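Local coordinates for protein geranyltranstransferase (Campylobacter jejuni, PDB 3NPK) that probably catalyses the condensation of geranyl diphosphate with isopentenyl diphosphate to farnesyl diphosphate, releasing pyrophosphate, as a geranyltranstransferase of isoprenoid biosynthesis, at residues A[28-33]-A[107-112]; A[40-45]-A[209-214]; A[48-53]-A[181-186]. All coordinates share one frame; numbering follows the deposited sequence. Where two conformers were deposited one is given.

Overall arrangement
All three contacts join helices of a largely helical polyprenyl synthetase fold, and contacts 2 and 3 share helix 42-54. Its N-terminal end, with the preceding Lys40, meets the bound pyrophosphate in contact 2, where Phe42 also meets Phe211 of helix 194-220; farther along, residues 48-53 pack on helix 164-189 in contact 3, whose Leu183 side chain is about 14 Å from the pyrophosphate. The centres of contacts 2 and 3 are 14 Å apart, and Arg43 O touches Ala182 CB at 3.5 Å. Contact 1 lies farther out, its centre 24 Å from that of contact 2 and 27 Å from that of contact 3. There helix 27-37, which precedes helix 42-54, packs on helix 103-122 near the second subunit.

Contact 1: A[28-33]-A[107-112]; sequences NEALAL and ILVGDA
Leu31 and Val109 mark the place where helix segments 28-33 and 107-112 come together, their CA atoms 5.7 Å apart. The segment axes cross at -68° and approach to 9.7 Å, an ordinary helix-packing distance at a steep angle, so the contact is compact and involves just four residues. Val109 makes most of the contact from its helix. Its chi1 of 164° sets CG1 anti to the backbone N and leaves CG2 beside that N, and both methyls rest against the backbone where Ala30 joins Leu31. Val109 CG2 lies 3.8 Å from Ala30 CB, while Val109 CG1 is 3.9 Å from Ala30 O. The small alanine suits this place because it lets the branched valine approach the helix backbone. Leu31 starts out to one side and reaches across with CD2, which meets Ala112 CB at 3.8 Å and Val109 CG1 at 4.2 Å. Phe27, Ile78 and Leu97 also pack on Val109. Ala112, besides meeting Leu31, packs on Val148 of the second subunit, and beside it Asp111 hydrogen-bonds through OD2 to His79 of that subunit. Between the two segments the contact is wholly apolar and buried: shape and the exclusion of water hold it.

Contact 2: A[40-45]-A[209-214]; sequences KHFRAQ and LIFQIN. With PPV (pyrophosphate), chain C.
Phe42 and Phe211 reach toward each other from facing helices and meet, Phe42 CZ lying 3.4 Å from Phe211 CE2. Phe42 CZ comes in at the edge of the Phe211 ring, near its plane; the ring planes are inclined at 65° and the centroids stand 5.4 Å apart. Phe42 points across with CG anti to the backbone N (chi1 175°), and the two side chains, coming from opposite directions, together bridge the 12.2 Å between their CA atoms. Long, flat aromatic residues suit such a bridge.

The neighbouring residues of 40-45 bind the pyrophosphate. Lys40 grips O32 twice: its backbone N gives an almost straight bond of 2.8 Å, and its chain, bent at chi3 and chi4, curls back to bring NZ to O32 as well as to O21. Arg43 extends to place NH1 3.1 Å from O31, which lies at the edge of the guanidinium, in its plane. Arg92 gives the ligand another bond.

Farther out, Tyr282, itself in the pyrophosphate pocket, stacks on Phe211 and also meets Phe42, while Glu70 accepts a hydrogen bond from Ala44 N and packs against Arg43. The positive groups probably offset the pyrophosphate's charge, consistent with the site that holds the diphosphate of isopentenyl diphosphate in related prenyl synthases.

Contact 3: A[48-53]-A[181-186]; sequences LSVVQS and AALKMG
Val50 meets Gly186 where segments 48-53 and 181-186 come close, with CA atoms 5.2 Å apart, and its side chain can be followed outward from there. Val50 CB lies 4.0 Å from Gly186 CA. At the branch, chi1 of 174° turns CG1 anti to the backbone N, and this methyl rests on the peptide of the glycine, 3.5 Å from Gly186 C. The second methyl, CG2, turns the other way and meets Leu183 CD2 at 3.7 Å, the two side chains crossing at about a right angle. Glycine fits here because it presents only backbone to Val50, and the segment axes approach to 8.1 Å at a shallow crossing of -24°. Val51 covers the same glycine from one side, its CG2 standing 3.9 Å from Gly186 O. Valine suits both positions, being short enough to lie directly on a backbone. One turn on, Ser53 OG donates to Val50 O at 2.8 Å, keeping its hydroxyl satisfied within its own helix. The nearly parallel pair lies in the helical core: helix 59-80 packs on Leu48 and Ala182, helix 269-282 on Ser49 and Ser53, helix 128-142 on Ala181 and Met185 (a selenomethionine), and helix 194-220 on Leu183 and Lys184.

Contact 1: A[28-33]-A[107-112]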
ATOM      1  N   ASN A  28      11.570  -3.335  13.709  1.00 11.73           N
ATOM      2  CA  ASN A  28      10.351  -3.787  14.380  1.00 12.08           C
ATOM      3  C   ASN A  28       9.821  -2.798  15.405  1.00 11.16           C
ATOM      4  O   ASN A  28       8.618  -2.562  15.486  1.00 11.39           O
ATOM      5  CB  ASN A  28      10.533  -5.163  15.024  1.00 12.79           C
ATOM      6  CG  ASN A  28      10.659  -6.270  14.003  1.00 13.83           C
ATOM      7  OD1 ASN A  28      10.148  -6.166  12.888  1.00 13.52           O
ATOM      8  ND2 ASN A  28      11.356  -7.342  14.375  1.00 14.77           N
ATOM      9  N   GLU A  29      10.719  -2.247  16.209  1.00 10.87           N
ATOM     10  CA  GLU A  29      10.321  -1.246  17.184  1.00 10.76           C
ATOM     11  C   GLU A  29       9.728  -0.017  16.489  1.00 11.58           C
ATOM     12  O   GLU A  29       8.723   0.545  16.946  1.00 12.55           O
ATOM     13  CB  GLU A  29      11.522  -0.861  18.060  1.00 13.36           C
ATOM     14  CG  GLU A  29      11.864  -1.922  19.096  1.00 15.74           C
ATOM     15  CD  GLU A  29      12.764  -3.039  18.576  1.00 19.09           C
ATOM     16  OE1 GLU A  29      13.122  -3.042  17.382  1.00 18.55           O
ATOM     17  OE2 GLU A  29      13.125  -3.934  19.385  1.00 23.02           O
ATOM     18  N   ALA A  30      10.332   0.385  15.373  1.00 11.55           N
ATOM     19  CA  ALA A  30       9.836   1.540  14.630  1.00 11.39           C
ATOM     20  C   ALA A  30       8.452   1.267  14.020  1.00 11.45           C
ATOM     21  O   ALA A  30       7.598   2.150  13.990  1.00 14.63           O
ATOM     22  CB  ALA A  30      10.823   1.908  13.548  1.00 11.90           C
ATOM     23  N   LEU A  31       8.241   0.045  13.540  1.00 11.24           N
ATOM     24  CA  LEU A  31       6.924  -0.372  13.033  1.00 12.81           C
ATOM     25  C   LEU A  31       5.854  -0.259  14.109  1.00 13.01           C
ATOM     26  O   LEU A  31       4.724   0.166  13.844  1.00 14.24           O
ATOM     27  CB  LEU A  31       6.975  -1.830  12.531  1.00 13.26           C
ATOM     28  CG  LEU A  31       7.545  -2.131  11.135  1.00 14.19           C
ATOM     29  CD1 LEU A  31       7.872  -3.614  10.965  1.00 14.98           C
ATOM     30  CD2 LEU A  31       6.570  -1.667  10.035  1.00 14.43           C
ATOM     31  N   ALA A  32       6.196  -0.678  15.323  1.00 11.83           N
ATOM     32  CA  ALA A  32       5.225  -0.737  16.416  1.00 12.83           C
ATOM     33  C   ALA A  32       4.965   0.620  17.061  1.00 12.96           C
ATOM     34  O   ALA A  32       3.900   0.859  17.596  1.00 13.26           O
ATOM     35  CB  ALA A  32       5.698  -1.728  17.480  1.00 13.77           C
ATOM     36  N   LEU A  33       5.955   1.502  17.013  1.00 13.65           N
ATOM     37  CA  LEU A  33       5.961   2.681  17.866  1.00 14.50           C
ATOM     38  C   LEU A  33       4.691   3.524  17.754  1.00 13.08           C
ATOM     39  O   LEU A  33       4.057   3.841  18.757  1.00 13.91           O
ATOM     40  CB  LEU A  33       7.190   3.536  17.546  1.00 17.10           C
ATOM     41  CG  LEU A  33       7.559   4.617  18.554  1.00 21.11           C
ATOM     42  CD1 LEU A  33       7.930   3.968  19.891  1.00 22.19           C
ATOM     43  CD2 LEU A  33       8.703   5.467  18.022  1.00 23.29           C
ATOM     44  N   ILE A 107       9.859   6.943   6.228  1.00  8.70           N
ATOM     45  CA  ILE A 107       9.303   6.658   4.902  1.00  9.73           C
ATOM     46  C   ILE A 107       8.998   5.163   4.770  1.00  9.35           C
ATOM     47  O   ILE A 107       7.882   4.764   4.390  1.00  8.74           O
ATOM     48  CB  ILE A 107      10.259   7.077   3.780  1.00 10.33           C
ATOM     49  CG1 ILE A 107      10.396   8.597   3.744  1.00 11.17           C
ATOM     50  CG2 ILE A 107       9.742   6.551   2.423  1.00 11.41           C
ATOM     51  CD1 ILE A 107      11.656   9.071   3.040  1.00 12.93           C
ATOM     52  N   LEU A 108       9.981   4.328   5.098  1.00  8.72           N
ATOM     53  CA  LEU A 108       9.826   2.878   4.911  1.00  8.54           C
ATOM     54  C   LEU A 108       8.823   2.223   5.866  1.00  8.89           C
ATOM     55  O   LEU A 108       8.139   1.275   5.476  1.00  9.01           O
ATOM     56  CB  LEU A 108      11.178   2.173   5.020  1.00 10.14           C
ATOM     57  CG  LEU A 108      12.191   2.565   3.936  1.00 10.54           C
ATOM     58  CD1 LEU A 108      13.542   1.867   4.190  1.00 12.79           C
ATOM     59  CD2 LEU A 108      11.629   2.255   2.532  1.00 10.93           C
ATOM     60  N   VAL A 109       8.745   2.697   7.109  1.00  8.58           N
ATOM     61  CA  VAL A 109       7.722   2.184   8.010  1.00  8.37           C
ATOM     62  C   VAL A 109       6.331   2.503   7.440  1.00  8.74           C
ATOM     63  O   VAL A 109       5.451   1.640   7.434  1.00  9.28           O
ATOM     64  CB  VAL A 109       7.854   2.730   9.455  1.00  8.73           C
ATOM     65  CG1 VAL A 109       6.549   2.484  10.236  1.00  9.80           C
ATOM     66  CG2 VAL A 109       9.042   2.081  10.187  1.00 10.01           C
ATOM     67  N   GLY A 110       6.124   3.728   6.960  1.00  8.58           N
ATOM     68  CA  GLY A 110       4.846   4.048   6.343  1.00  9.72           C
ATOM     69  C   GLY A 110       4.567   3.140   5.145  1.00  8.81           C
ATOM     70  O   GLY A 110       3.455   2.630   4.987  1.00  8.48           O
ATOM     71  N   ASP A 111       5.577   2.936   4.300  1.00  8.56           N
ATOM     72  CA  ASP A 111       5.427   2.064   3.126  1.00  8.63           C
ATOM     73  C   ASP A 111       5.030   0.660   3.578  1.00  8.07           C
ATOM     74  O   ASP A 111       4.114   0.045   3.008  1.00  8.97           O
ATOM     75  CB  ASP A 111       6.719   1.990   2.309  1.00  9.58           C
ATOM     76  CG  ASP A 111       7.021   3.286   1.566  1.00  9.70           C
ATOM     77  OD1 ASP A 111       6.147   4.171   1.501  1.00 10.31           O
ATOM     78  OD2 ASP A 111       8.139   3.423   1.055  1.00 11.02           O
ATOM     79  N   ALA A 112       5.726   0.151   4.598  1.00  8.05           N
ATOM     80  CA  ALA A 112       5.415  -1.169   5.150  1.00  7.85           C
ATOM     81  C   ALA A 112       3.975  -1.273   5.628  1.00  7.85           C
ATOM     82  O   ALA A 112       3.309  -2.273   5.374  1.00  8.19           O
ATOM     83  CB  ALA A 112       6.385  -1.525   6.273  1.00  8.89           C
TER

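Contact 2: A[40-45]-A[209-214]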
ATOM      1  N   LYS A  40      -7.171   7.231  18.765  1.00 19.10           N
ATOM      2  CA  LYS A  40      -8.509   7.005  19.298  1.00 18.92           C
ATOM      3  C   LYS A  40      -9.197   5.798  18.652  1.00 17.14           C
ATOM      4  O   LYS A  40     -10.226   5.327  19.147  1.00 17.75           O
ATOM      5  CB  LYS A  40      -9.358   8.268  19.137  1.00 20.92           C
ATOM      6  CG  LYS A  40      -8.817   9.467  19.915  1.00 23.32           C
ATOM      7  CD  LYS A  40      -9.607  10.751  19.622  1.00 25.38           C
ATOM      8  CE  LYS A  40      -9.302  11.316  18.234  1.00 26.42           C
ATOM      9  NZ  LYS A  40      -7.852  11.641  18.056  1.00 26.52           N
ATOM     10  N   HIS A  41      -8.605   5.299  17.567  1.00 14.92           N
ATOM     11  CA  HIS A  41      -9.153   4.165  16.799  1.00 13.39           C
ATOM     12  C   HIS A  41     -10.574   4.390  16.343  1.00 13.48           C
ATOM     13  O   HIS A  41     -11.359   3.443  16.276  1.00 13.67           O
ATOM     14  CB  HIS A  41      -9.107   2.854  17.579  1.00 14.78           C
ATOM     15  CG  HIS A  41      -7.755   2.506  18.096  1.00 15.13           C
ATOM     16  ND1 HIS A  41      -6.586   2.782  17.416  1.00 17.29           N
ATOM     17  CD2 HIS A  41      -7.390   1.888  19.240  1.00 14.37           C
ATOM     18  CE1 HIS A  41      -5.556   2.356  18.129  1.00 14.93           C
ATOM     19  NE2 HIS A  41      -6.018   1.810  19.239  1.00 17.51           N
ATOM     20  N   PHE A  42     -10.901   5.635  16.030  1.00 13.66           N
ATOM     21  CA  PHE A  42     -12.247   6.001  15.585  1.00 12.84           C
ATOM     22  C   PHE A  42     -12.666   5.162  14.370  1.00 11.90           C
ATOM     23  O   PHE A  42     -13.787   4.646  14.317  1.00 11.74           O
ATOM     24  CB  PHE A  42     -12.262   7.512  15.273  1.00 13.74           C
ATOM     25  CG  PHE A  42     -13.546   8.024  14.677  1.00 16.24           C
ATOM     26  CD1 PHE A  42     -14.720   8.067  15.427  1.00 16.81           C
ATOM     27  CD2 PHE A  42     -13.570   8.516  13.380  1.00 17.56           C
ATOM     28  CE1 PHE A  42     -15.899   8.575  14.871  1.00 17.24           C
ATOM     29  CE2 PHE A  42     -14.738   9.016  12.827  1.00 18.78           C
ATOM     30  CZ  PHE A  42     -15.898   9.045  13.567  1.00 18.36           C
ATOM     31  N   ARG A  43     -11.772   5.012  13.398  1.00 11.45           N
ATOM     32  CA  ARG A  43     -12.138   4.272  12.196  1.00 10.78           C
ATOM     33  C   ARG A  43     -12.380   2.789  12.501  1.00 10.77           C
ATOM     34  O   ARG A  43     -13.399   2.212  12.078  1.00 10.67           O
ATOM     35  CB  ARG A  43     -11.079   4.471  11.114  1.00 10.98           C
ATOM     36  CG  ARG A  43     -11.027   5.927  10.662  1.00 11.74           C
ATOM     37  CD  ARG A  43      -9.704   6.334  10.033  1.00 11.78           C
ATOM     38  NE  ARG A  43      -9.674   7.774   9.754  1.00 11.94           N
ATOM     39  CZ  ARG A  43      -9.442   8.722  10.664  1.00 12.85           C
ATOM     40  NH1 ARG A  43      -9.191   8.397  11.927  1.00 14.06           N
ATOM     41  NH2 ARG A  43      -9.446  10.011  10.309  1.00 13.83           N
ATOM     42  N   ALA A  44     -11.452   2.165  13.220  1.00 10.59           N
ATOM     43  CA  ALA A  44     -11.670   0.797  13.699  1.00 10.36           C
ATOM     44  C   ALA A  44     -13.010   0.667  14.422  1.00 10.37           C
ATOM     45  O   ALA A  44     -13.767  -0.280  14.185  1.00 10.63           O
ATOM     46  CB  ALA A  44     -10.533   0.372  14.635  1.00 12.55           C
ATOM     47  N   GLN A  45     -13.304   1.609  15.312  1.00 10.61           N
ATOM     48  CA  GLN A  45     -14.526   1.521  16.114  1.00 11.66           C
ATOM     49  C   GLN A  45     -15.809   1.696  15.304  1.00 10.66           C
ATOM     50  O   GLN A  45     -16.832   1.052  15.602  1.00 11.44           O
ATOM     51  CB  GLN A  45     -14.486   2.479  17.306  1.00 12.64           C
ATOM     52  CG  GLN A  45     -13.375   2.121  18.318  1.00 14.37           C
ATOM     53  CD  GLN A  45     -13.477   0.673  18.769  1.00 17.63           C
ATOM     54  OE1 GLN A  45     -14.574   0.141  18.914  1.00 20.60           O
ATOM     55  NE2 GLN A  45     -12.338   0.027  18.975  1.00 18.18           N
ATOM     56  N   LEU A 209     -16.960  15.558   6.808  1.00 14.82           N
ATOM     57  CA  LEU A 209     -17.085  16.987   6.520  1.00 18.83           C
ATOM     58  C   LEU A 209     -17.409  17.777   7.784  1.00 17.90           C
ATOM     59  O   LEU A 209     -16.822  18.831   8.042  1.00 19.84           O
ATOM     60  CB  LEU A 209     -18.185  17.193   5.485  1.00 22.81           C
ATOM     61  CG  LEU A 209     -18.607  18.612   5.119  1.00 26.98           C
ATOM     62  CD1 LEU A 209     -17.430  19.365   4.545  1.00 28.69           C
ATOM     63  CD2 LEU A 209     -19.751  18.525   4.123  1.00 27.76           C
ATOM     64  N   ILE A 210     -18.360  17.275   8.566  1.00 16.58           N
ATOM     65  CA  ILE A 210     -18.730  17.924   9.817  1.00 18.89           C
ATOM     66  C   ILE A 210     -17.505  18.092  10.707  1.00 19.53           C
ATOM     67  O   ILE A 210     -17.289  19.155  11.293  1.00 19.98           O
ATOM     68  CB  ILE A 210     -19.795  17.107  10.575  1.00 19.92           C
ATOM     69  CG1 ILE A 210     -21.153  17.239   9.883  1.00 21.02           C
ATOM     70  CG2 ILE A 210     -19.904  17.583  12.033  1.00 20.90           C
ATOM     71  CD1 ILE A 210     -22.167  16.227  10.359  1.00 20.96           C
ATOM     72  N   PHE A 211     -16.685  17.050  10.799  1.00 18.99           N
ATOM     73  CA  PHE A 211     -15.532  17.120  11.689  1.00 20.42           C
ATOM     74  C   PHE A 211     -14.572  18.227  11.258  1.00 21.39           C
ATOM     75  O   PHE A 211     -14.028  18.943  12.096  1.00 23.10           O
ATOM     76  CB  PHE A 211     -14.781  15.789  11.735  1.00 21.82           C
ATOM     77  CG  PHE A 211     -15.569  14.657  12.327  1.00 22.68           C
ATOM     78  CD1 PHE A 211     -16.662  14.893  13.146  1.00 22.68           C
ATOM     79  CD2 PHE A 211     -15.195  13.347  12.083  1.00 24.28           C
ATOM     80  CE1 PHE A 211     -17.374  13.840  13.697  1.00 22.95           C
ATOM     81  CE2 PHE A 211     -15.903  12.290  12.627  1.00 24.37           C
ATOM     82  CZ  PHE A 211     -16.994  12.540  13.440  1.00 23.38           C
ATOM     83  N   GLN A 212     -14.362  18.368   9.954  1.00 20.87           N
ATOM     84  CA  GLN A 212     -13.432  19.377   9.456  0.53 20.80           C
ATOM     85  C   GLN A 212     -13.964  20.798   9.619  1.00 21.36           C
ATOM     86  O   GLN A 212     -13.209  21.720   9.957  1.00 23.09           O
ATOM     87  CB  GLN A 212     -13.066  19.090   7.999  0.53 20.71           C
ATOM     88  CG  GLN A 212     -12.224  17.841   7.836  0.53 21.12           C
ATOM     89  CD  GLN A 212     -10.979  17.884   8.693  0.53 22.36           C
ATOM     90  OE1 GLN A 212     -10.269  18.888   8.718  0.53 22.68           O
ATOM     91  NE2 GLN A 212     -10.706  16.793   9.403  0.53 23.21           N
ATOM     92  N   ILE A 213     -15.257  20.989   9.377  1.00 21.12           N
ATOM     93  CA  ILE A 213     -15.860  22.302   9.597  1.00 22.18           C
ATOM     94  C   ILE A 213     -15.744  22.657  11.063  1.00 23.73           C
ATOM     95  O   ILE A 213     -15.378  23.780  11.408  1.00 23.68           O
ATOM     96  CB  ILE A 213     -17.346  22.343   9.197  1.00 21.00           C
ATOM     97  CG1 ILE A 213     -17.509  22.017   7.714  1.00 20.24           C
ATOM     98  CG2 ILE A 213     -17.943  23.721   9.523  1.00 20.78           C
ATOM     99  CD1 ILE A 213     -18.960  21.851   7.291  1.00 21.24           C
ATOM    100  N   ASN A 214     -16.036  21.689  11.927  1.00 24.92           N
ATOM    101  CA  ASN A 214     -15.918  21.874  13.373  1.00 26.40           C
ATOM    102  C   ASN A 214     -14.513  22.311  13.776  1.00 28.16           C
ATOM    103  O   ASN A 214     -14.351  23.187  14.625  1.00 28.53           O
ATOM    104  CB  ASN A 214     -16.305  20.587  14.119  1.00 28.01           C
ATOM    105  CG  ASN A 214     -16.191  20.728  15.628  1.00 30.10           C
ATOM    106  OD1 ASN A 214     -16.897  21.530  16.244  1.00 30.72           O
ATOM    107  ND2 ASN A 214     -15.300  19.947  16.234  1.00 30.99           N
TER
HETATM  108  O11 PPV C 290      -6.321  12.264  13.029  1.00 34.36           O
HETATM  109  P1  PPV C 290      -7.039  11.498  14.301  1.00 30.95           P
HETATM  110  O21 PPV C 290      -7.868  12.557  15.249  1.00 31.94           O
HETATM  111  O31 PPV C 290      -7.980  10.485  13.822  1.00 32.36           O
HETATM  112  OPP PPV C 290      -5.797  10.917  15.202  1.00 25.85           O
HETATM  113  P2  PPV C 290      -5.679   9.496  16.009  1.00 20.72           P
HETATM  114  O12 PPV C 290      -4.211   9.650  16.745  1.00 21.31           O
HETATM  115  O22 PPV C 290      -5.555   8.252  14.969  1.00 20.20           O
HETATM  116  O32 PPV C 290      -6.752   9.326  17.003  1.00 20.76           O

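Contact 3: A[48-53]-A[181-186]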
ATOM      1  N   LEU A  48     -16.233  -1.759  13.671  1.00  9.36           N
ATOM      2  CA  LEU A  48     -16.614  -2.803  14.624  1.00 10.67           C
ATOM      3  C   LEU A  48     -18.027  -2.575  15.157  1.00 11.05           C
ATOM      4  O   LEU A  48     -18.733  -3.534  15.479  1.00 11.32           O
ATOM      5  CB  LEU A  48     -15.609  -2.874  15.776  1.00 11.56           C
ATOM      6  CG  LEU A  48     -14.199  -3.305  15.356  1.00 10.39           C
ATOM      7  CD1 LEU A  48     -13.211  -3.055  16.502  1.00 11.97           C
ATOM      8  CD2 LEU A  48     -14.204  -4.780  14.923  1.00 11.40           C
ATOM      9  N   SER A  49     -18.452  -1.315  15.236  1.00  9.95           N
ATOM     10  CA  SER A  49     -19.800  -1.002  15.717  1.00 10.47           C
ATOM     11  C   SER A  49     -20.824  -1.527  14.717  1.00 10.53           C
ATOM     12  O   SER A  49     -21.841  -2.133  15.104  1.00 11.89           O
ATOM     13  CB  SER A  49     -19.991   0.511  15.896  1.00 11.24           C
ATOM     14  OG  SER A  49     -19.185   1.038  16.945  1.00 12.34           O
ATOM     15  N   VAL A  50     -20.570  -1.295  13.429  1.00  9.34           N
ATOM     16  CA  VAL A  50     -21.469  -1.836  12.401  1.00 10.29           C
ATOM     17  C   VAL A  50     -21.576  -3.359  12.537  1.00 10.10           C
ATOM     18  O   VAL A  50     -22.680  -3.911  12.601  1.00 11.96           O
ATOM     19  CB  VAL A  50     -21.024  -1.458  10.970  1.00  9.89           C
ATOM     20  CG1 VAL A  50     -21.907  -2.174   9.930  1.00 11.88           C
ATOM     21  CG2 VAL A  50     -21.088   0.071  10.781  1.00 10.62           C
ATOM     22  N   VAL A  51     -20.435  -4.043  12.600  1.00  9.84           N
ATOM     23  CA  VAL A  51     -20.448  -5.499  12.700  1.00 10.90           C
ATOM     24  C   VAL A  51     -21.161  -5.975  13.975  1.00 12.18           C
ATOM     25  O   VAL A  51     -22.030  -6.856  13.928  1.00 13.12           O
ATOM     26  CB  VAL A  51     -19.021  -6.089  12.628  1.00 10.23           C
ATOM     27  CG1 VAL A  51     -19.069  -7.613  12.772  1.00 11.86           C
ATOM     28  CG2 VAL A  51     -18.360  -5.701  11.305  1.00 11.31           C
ATOM     29  N   GLN A  52     -20.810  -5.388  15.113  1.00 12.22           N
ATOM     30  CA  GLN A  52     -21.437  -5.774  16.373  1.00 13.92           C
ATOM     31  C   GLN A  52     -22.963  -5.643  16.312  1.00 14.80           C
ATOM     32  O   GLN A  52     -23.690  -6.496  16.822  1.00 16.11           O
ATOM     33  CB  GLN A  52     -20.868  -4.947  17.533  1.00 15.37           C
ATOM     34  CG  GLN A  52     -21.535  -5.229  18.886  1.00 18.24           C
ATOM     35  CD  GLN A  52     -21.387  -6.665  19.358  1.00 21.68           C
ATOM     36  OE1 GLN A  52     -20.598  -7.443  18.818  1.00 21.94           O
ATOM     37  NE2 GLN A  52     -22.159  -7.025  20.379  1.00 24.62           N
ATOM     38  N   SER A  53     -23.439  -4.584  15.667  1.00 12.96           N
ATOM     39  CA  SER A  53     -24.869  -4.278  15.627  1.00 14.31           C
ATOM     40  C   SER A  53     -25.642  -5.195  14.683  1.00 15.17           C
ATOM     41  O   SER A  53     -26.857  -5.357  14.817  1.00 18.53           O
ATOM     42  CB  SER A  53     -25.090  -2.821  15.206  1.00 15.88           C
ATOM     43  OG  SER A  53     -24.913  -2.658  13.806  1.00 18.66           O
ATOM     44  N   ALA A 181     -15.393   4.713   4.298  1.00  8.97           N
ATOM     45  CA  ALA A 181     -14.946   3.350   4.007  1.00  9.02           C
ATOM     46  C   ALA A 181     -15.022   2.454   5.244  1.00  8.55           C
ATOM     47  O   ALA A 181     -15.385   1.292   5.145  1.00 10.43           O
ATOM     48  CB  ALA A 181     -13.518   3.357   3.452  1.00  9.82           C
ATOM     49  N   ALA A 182     -14.676   2.988   6.412  1.00  9.12           N
ATOM     50  CA  ALA A 182     -14.728   2.181   7.623  1.00 10.04           C
ATOM     51  C   ALA A 182     -16.142   1.669   7.858  1.00  8.87           C
ATOM     52  O   ALA A 182     -16.353   0.487   8.156  1.00 10.16           O
ATOM     53  CB  ALA A 182     -14.262   2.995   8.810  1.00  9.76           C
ATOM     54  N   LEU A 183     -17.119   2.565   7.734  1.00  8.43           N
ATOM     55  CA  LEU A 183     -18.524   2.182   7.889  1.00  8.75           C
ATOM     56  C   LEU A 183     -18.949   1.190   6.805  1.00  8.63           C
ATOM     57  O   LEU A 183     -19.567   0.165   7.114  1.00  9.50           O
ATOM     58  CB  LEU A 183     -19.420   3.419   7.851  1.00  9.78           C
ATOM     59  CG  LEU A 183     -19.300   4.285   9.102  1.00  9.88           C
ATOM     60  CD1 LEU A 183     -19.849   5.705   8.869  1.00 12.16           C
ATOM     61  CD2 LEU A 183     -19.998   3.616  10.304  1.00 10.68           C
ATOM     62  N   LYS A 184     -18.608   1.477   5.544  1.00  8.97           N
ATOM     63  CA  LYS A 184     -19.018   0.597   4.443  1.00  8.69           C
ATOM     64  C   LYS A 184     -18.386  -0.794   4.582  1.00  8.96           C
ATOM     65  O   LYS A 184     -19.021  -1.806   4.308  1.00 10.13           O
ATOM     66  CB  LYS A 184     -18.657   1.196   3.077  1.00 10.78           C
ATOM     67  CG  LYS A 184     -19.214   0.357   1.908  1.00 15.19           C
ATOM     68  CD  LYS A 184     -19.007   0.995   0.571  1.00 17.40           C
ATOM     69  CE  LYS A 184     -19.645   0.112  -0.520  1.00 19.17           C
ATOM     70  NZ  LYS A 184     -19.426   0.620  -1.885  1.00 21.52           N
HETATM   71  N   MSE A 185     -17.136  -0.840   5.021  1.00  8.52           N
HETATM   72  CA  MSE A 185     -16.464  -2.115   5.229  1.00  8.10           C
HETATM   73  C   MSE A 185     -17.162  -2.949   6.319  1.00  8.00           C
HETATM   74  O   MSE A 185     -17.267  -4.181   6.202  1.00  8.72           O
HETATM   75  CB  MSE A 185     -14.991  -1.872   5.558  1.00 10.18           C
HETATM   76  CG  MSE A 185     -14.247  -1.384   4.319  1.00 10.47           C
HETATM   77 SE   MSE A 185     -12.464  -0.697   4.661  1.00 15.28          SE
HETATM   78  CE  MSE A 185     -11.521  -2.396   4.782  1.00 12.86           C
ATOM     79  N   GLY A 186     -17.650  -2.297   7.370  1.00  9.22           N
ATOM     80  CA  GLY A 186     -18.463  -3.018   8.350  1.00  9.77           C
ATOM     81  C   GLY A 186     -19.676  -3.658   7.668  1.00  9.72           C
ATOM     82  O   GLY A 186     -20.025  -4.820   7.929  1.00  9.81           O
TER